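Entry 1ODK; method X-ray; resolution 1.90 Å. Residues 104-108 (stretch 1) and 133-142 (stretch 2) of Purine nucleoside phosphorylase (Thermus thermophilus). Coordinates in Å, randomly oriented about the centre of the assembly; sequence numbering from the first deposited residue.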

ATOM      1  N   ILE B 104       8.544   7.492  30.379  1.00 14.76           N
ATOM      2  CA  ILE B 104       7.500   6.761  29.679  1.00 12.56           C
ATOM      3  C   ILE B 104       7.899   5.298  29.596  1.00 11.74           C
ATOM      4  O   ILE B 104       8.968   4.972  29.068  1.00 11.88           O
ATOM      5  CB  ILE B 104       7.301   7.267  28.234  1.00 13.87           C
ATOM      6  CG1 ILE B 104       6.785   8.706  28.233  1.00 13.96           C
ATOM      7  CG2 ILE B 104       6.321   6.354  27.504  1.00 13.33           C
ATOM      8  CD1 ILE B 104       6.726   9.331  26.834  1.00 17.79           C
ATOM      9  N   VAL B 105       7.070   4.418  30.151  1.00  8.98           N
ATOM     10  CA  VAL B 105       7.342   2.988  30.055  1.00 12.57           C
ATOM     11  C   VAL B 105       6.552   2.576  28.822  1.00 11.13           C
ATOM     12  O   VAL B 105       5.319   2.618  28.828  1.00 12.27           O
ATOM     13  CB  VAL B 105       6.818   2.201  31.268  1.00 12.13           C
ATOM     14  CG1 VAL B 105       7.054   0.707  31.043  1.00 11.79           C
ATOM     15  CG2 VAL B 105       7.537   2.659  32.533  1.00 16.95           C
ATOM     16  N   ALA B 106       7.264   2.191  27.771  1.00  9.06           N
ATOM     17  CA  ALA B 106       6.629   1.831  26.509  1.00 10.31           C
ATOM     18  C   ALA B 106       5.816   0.549  26.529  1.00 10.60           C
ATOM     19  O   ALA B 106       6.366  -0.549  26.591  1.00 10.34           O
ATOM     20  CB  ALA B 106       7.683   1.766  25.399  1.00 10.82           C
ATOM     21  N   GLN B 107       4.498   0.698  26.454  1.00 11.45           N
ATOM     22  CA  GLN B 107       3.604  -0.454  26.445  1.00 10.83           C
ATOM     23  C   GLN B 107       3.603  -1.068  25.049  1.00 11.50           C
ATOM     24  O   GLN B 107       3.341  -2.262  24.870  1.00 12.03           O
ATOM     25  CB  GLN B 107       2.187  -0.017  26.836  1.00 10.88           C
ATOM     26  CG  GLN B 107       1.119  -1.062  26.554  1.00 12.45           C
ATOM     27  CD  GLN B 107      -0.276  -0.585  26.919  1.00 12.78           C
ATOM     28  OE1 GLN B 107      -0.590   0.600  26.793  1.00 12.68           O
ATOM     29  NE2 GLN B 107      -1.123  -1.511  27.364  1.00  8.98           N
ATOM     30  N   GLY B 108       3.908  -0.237  24.059  1.00 10.57           N
ATOM     31  CA  GLY B 108       3.955  -0.694  22.683  1.00  8.54           C
ATOM     32  C   GLY B 108       4.551   0.408  21.828  1.00  9.72           C
ATOM     33  O   GLY B 108       4.747   1.524  22.306  1.00  8.25           O
ATOM     34  N   VAL B 133       9.282  -8.049  31.289  1.00 14.80           N
ATOM     35  CA  VAL B 133      10.154  -6.879  31.322  1.00 11.31           C
ATOM     36  C   VAL B 133       9.310  -5.623  31.486  1.00 13.33           C
ATOM     37  O   VAL B 133       9.628  -4.743  32.287  1.00 15.21           O
ATOM     38  CB  VAL B 133      10.986  -6.758  30.025  1.00 12.01           C
ATOM     39  CG1 VAL B 133      11.790  -5.460  30.038  1.00  8.74           C
ATOM     40  CG2 VAL B 133      11.920  -7.953  29.895  1.00 10.59           C
ATOM     41  N   PHE B 134       8.230  -5.547  30.712  1.00 12.55           N
ATOM     42  CA  PHE B 134       7.315  -4.412  30.756  1.00 10.13           C
ATOM     43  C   PHE B 134       6.792  -4.236  32.181  1.00 11.78           C
ATOM     44  O   PHE B 134       6.813  -3.141  32.732  1.00 13.37           O
ATOM     45  CB  PHE B 134       6.150  -4.667  29.792  1.00 11.83           C
ATOM     46  CG  PHE B 134       5.037  -3.675  29.909  1.00 11.80           C
ATOM     47  CD1 PHE B 134       5.230  -2.347  29.551  1.00 11.97           C
ATOM     48  CD2 PHE B 134       3.785  -4.070  30.374  1.00 12.86           C
ATOM     49  CE1 PHE B 134       4.194  -1.424  29.654  1.00 11.22           C
ATOM     50  CE2 PHE B 134       2.741  -3.153  30.479  1.00 11.02           C
ATOM     51  CZ  PHE B 134       2.948  -1.829  30.119  1.00 13.38           C
ATOM     52  N   ARG B 135       6.339  -5.338  32.766  1.00 14.39           N
ATOM     53  CA  ARG B 135       5.808  -5.342  34.125  1.00 16.34           C
ATOM     54  C   ARG B 135       6.845  -4.855  35.141  1.00 14.44           C
ATOM     55  O   ARG B 135       6.532  -4.065  36.029  1.00 14.61           O
ATOM     56  CB  ARG B 135       5.361  -6.757  34.483  1.00 16.55           C
ATOM     57  CG  ARG B 135       4.582  -6.872  35.772  1.00 23.33           C
ATOM     58  CD  ARG B 135       4.288  -8.332  36.052  1.00 24.20           C
ATOM     59  NE  ARG B 135       3.028  -8.508  36.757  1.00 35.90           N
ATOM     60  CZ  ARG B 135       2.510  -9.691  37.066  1.00 36.56           C
ATOM     61  NH1 ARG B 135       3.150 -10.806  36.735  1.00 36.22           N
ATOM     62  NH2 ARG B 135       1.344  -9.757  37.690  1.00 41.07           N
ATOM     63  N   ALA B 136       8.076  -5.337  35.005  1.00 16.55           N
ATOM     64  CA  ALA B 136       9.158  -4.958  35.909  1.00 15.24           C
ATOM     65  C   ALA B 136       9.510  -3.478  35.798  1.00 15.01           C
ATOM     66  O   ALA B 136       9.764  -2.823  36.808  1.00 14.71           O
ATOM     67  CB  ALA B 136      10.394  -5.817  35.637  1.00 13.88           C
ATOM     68  N   LEU B 137       9.538  -2.951  34.575  1.00 11.90           N
ATOM     69  CA  LEU B 137       9.850  -1.538  34.376  1.00 11.85           C
ATOM     70  C   LEU B 137       8.767  -0.668  35.017  1.00 13.49           C
ATOM     71  O   LEU B 137       9.062   0.337  35.667  1.00 12.49           O
ATOM     72  CB  LEU B 137       9.957  -1.217  32.880  1.00  9.99           C
ATOM     73  CG  LEU B 137      11.191  -1.749  32.138  1.00  9.32           C
ATOM     74  CD1 LEU B 137      11.016  -1.577  30.623  1.00 12.79           C
ATOM     75  CD2 LEU B 137      12.434  -1.003  32.631  1.00 11.94           C
ATOM     76  N   TRP B 138       7.511  -1.067  34.835  1.00 13.46           N
ATOM     77  CA  TRP B 138       6.385  -0.329  35.401  1.00 14.87           C
ATOM     78  C   TRP B 138       6.466  -0.366  36.932  1.00 14.96           C
ATOM     79  O   TRP B 138       6.351   0.666  37.600  1.00 13.74           O
ATOM     80  CB  TRP B 138       5.072  -0.962  34.931  1.00 14.23           C
ATOM     81  CG  TRP B 138       3.840  -0.143  35.191  1.00 16.08           C
ATOM     82  CD1 TRP B 138       3.734   0.968  35.980  1.00 16.54           C
ATOM     83  CD2 TRP B 138       2.524  -0.400  34.682  1.00 16.61           C
ATOM     84  NE1 TRP B 138       2.433   1.417  35.993  1.00 18.71           N
ATOM     85  CE2 TRP B 138       1.670   0.595  35.206  1.00 15.47           C
ATOM     86  CE3 TRP B 138       1.986  -1.380  33.834  1.00 13.64           C
ATOM     87  CZ2 TRP B 138       0.299   0.643  34.910  1.00 16.24           C
ATOM     88  CZ3 TRP B 138       0.619  -1.335  33.539  1.00 14.29           C
ATOM     89  CH2 TRP B 138      -0.206  -0.329  34.078  1.00 15.73           C
ATOM     90  N   ARG B 139       6.668  -1.559  37.480  1.00 15.74           N
ATOM     91  CA  ARG B 139       6.766  -1.728  38.928  1.00 18.76           C
ATOM     92  C   ARG B 139       7.902  -0.924  39.551  1.00 18.05           C
ATOM     93  O   ARG B 139       7.738  -0.327  40.621  1.00 17.24           O
ATOM     94  CB  ARG B 139       6.944  -3.207  39.277  1.00 17.77           C
ATOM     95  CG  ARG B 139       5.656  -3.997  39.199  1.00 26.32           C
ATOM     96  CD  ARG B 139       5.894  -5.477  39.412  1.00 33.08           C
ATOM     97  NE  ARG B 139       4.640  -6.224  39.421  1.00 35.97           N
ATOM     98  CZ  ARG B 139       4.563  -7.550  39.445  1.00 40.58           C
ATOM     99  NH1 ARG B 139       5.672  -8.278  39.460  1.00 38.58           N
ATOM    100  NH2 ARG B 139       3.377  -8.147  39.459  1.00 43.35           N
ATOM    101  N   ARG B 140       9.057  -0.915  38.897  1.00 16.71           N
ATOM    102  CA  ARG B 140      10.193  -0.166  39.423  1.00 16.65           C
ATOM    103  C   ARG B 140       9.949   1.339  39.330  1.00 19.31           C
ATOM    104  O   ARG B 140      10.330   2.091  40.227  1.00 20.57           O
ATOM    105  CB  ARG B 140      11.478  -0.543  38.676  1.00 18.37           C
ATOM    106  CG  ARG B 140      11.977  -1.967  38.931  1.00 18.97           C
ATOM    107  CD  ARG B 140      12.150  -2.245  40.426  1.00 26.85           C
ATOM    108  NE  ARG B 140      10.978  -2.908  40.995  1.00 31.00           N
ATOM    109  CZ  ARG B 140      10.607  -2.827  42.272  1.00 35.39           C
ATOM    110  NH1 ARG B 140      11.315  -2.103  43.130  1.00 29.31           N
ATOM    111  NH2 ARG B 140       9.525  -3.475  42.690  1.00 31.18           N
ATOM    112  N   ALA B 141       9.315   1.782  38.246  1.00 19.80           N
ATOM    113  CA  ALA B 141       9.018   3.201  38.073  1.00 18.81           C
ATOM    114  C   ALA B 141       8.089   3.657  39.199  1.00 21.45           C
ATOM    115  O   ALA B 141       8.264   4.737  39.767  1.00 20.03           O
ATOM    116  CB  ALA B 141       8.356   3.441  36.721  1.00 19.36           C
ATOM    117  N   GLU B 142       7.099   2.828  39.516  1.00 20.59           N
ATOM    118  CA  GLU B 142       6.152   3.146  40.581  1.00 23.31           C
ATOM    119  C   GLU B 142       6.851   3.236  41.927  1.00 21.99           C
ATOM    120  O   GLU B 142       6.640   4.177  42.692  1.00 24.29           O
ATOM    121  CB  GLU B 142       5.063   2.075  40.670  1.00 22.83           C
ATOM    122  CG  GLU B 142       3.903   2.277  39.726  1.00 28.91           C
ATOM    123  CD  GLU B 142       2.840   1.208  39.889  1.00 27.23           C
ATOM    124  OE1 GLU B 142       1.697   1.432  39.442  1.00 29.49           O
ATOM    125  OE2 GLU B 142       3.149   0.140  40.458  1.00 30.94           O
TER

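Val-105 forms the centre of the contact between the strand and the helix. Its CA-to-CB bond points toward the helix, and its chi1 is t; CG1 is nearer Phe-134 and Leu-137, CG2 nearer Ala-141, and both methyls lie near Trp-138 N. CG1 lies 3.8 Å from CE1 of Phe-134 and 3.9 Å from CB of Leu-137, while CG2 approaches CB of Ala-141 at 4.3 Å. These are van der Waals contacts between apolar groups, and residues 134, 137, 138 and 141 recur at the spacing that places them along one flank of a helix. Trp-138 N is 4.2 Å from Val-105 CG1. The strand and helix axes approach to 8.7 Å and run nearly antiparallel, at 167°.

Farther along, the CA-to-CB bond of Phe-134 points sideways, but the end of its side chain comes nearer the strand. CE1 sits 3.4 Å from CA of Gln-107, where the chain turns a corner, and CD1 lies 3.6 Å from the carbonyl O of Ala-106. The ring meets these atoms obliquely.

No hydrogen bond joins the stretches. The helix satisfies its own backbone, as in Trp-138 N to Phe-134 O at 3.0 Å, and the side-chain amide of Gln-107 (OE1 and NE2) is hydrogen-bonded elsewhere in the structure. At this polar edge the contacts are van der Waals ones.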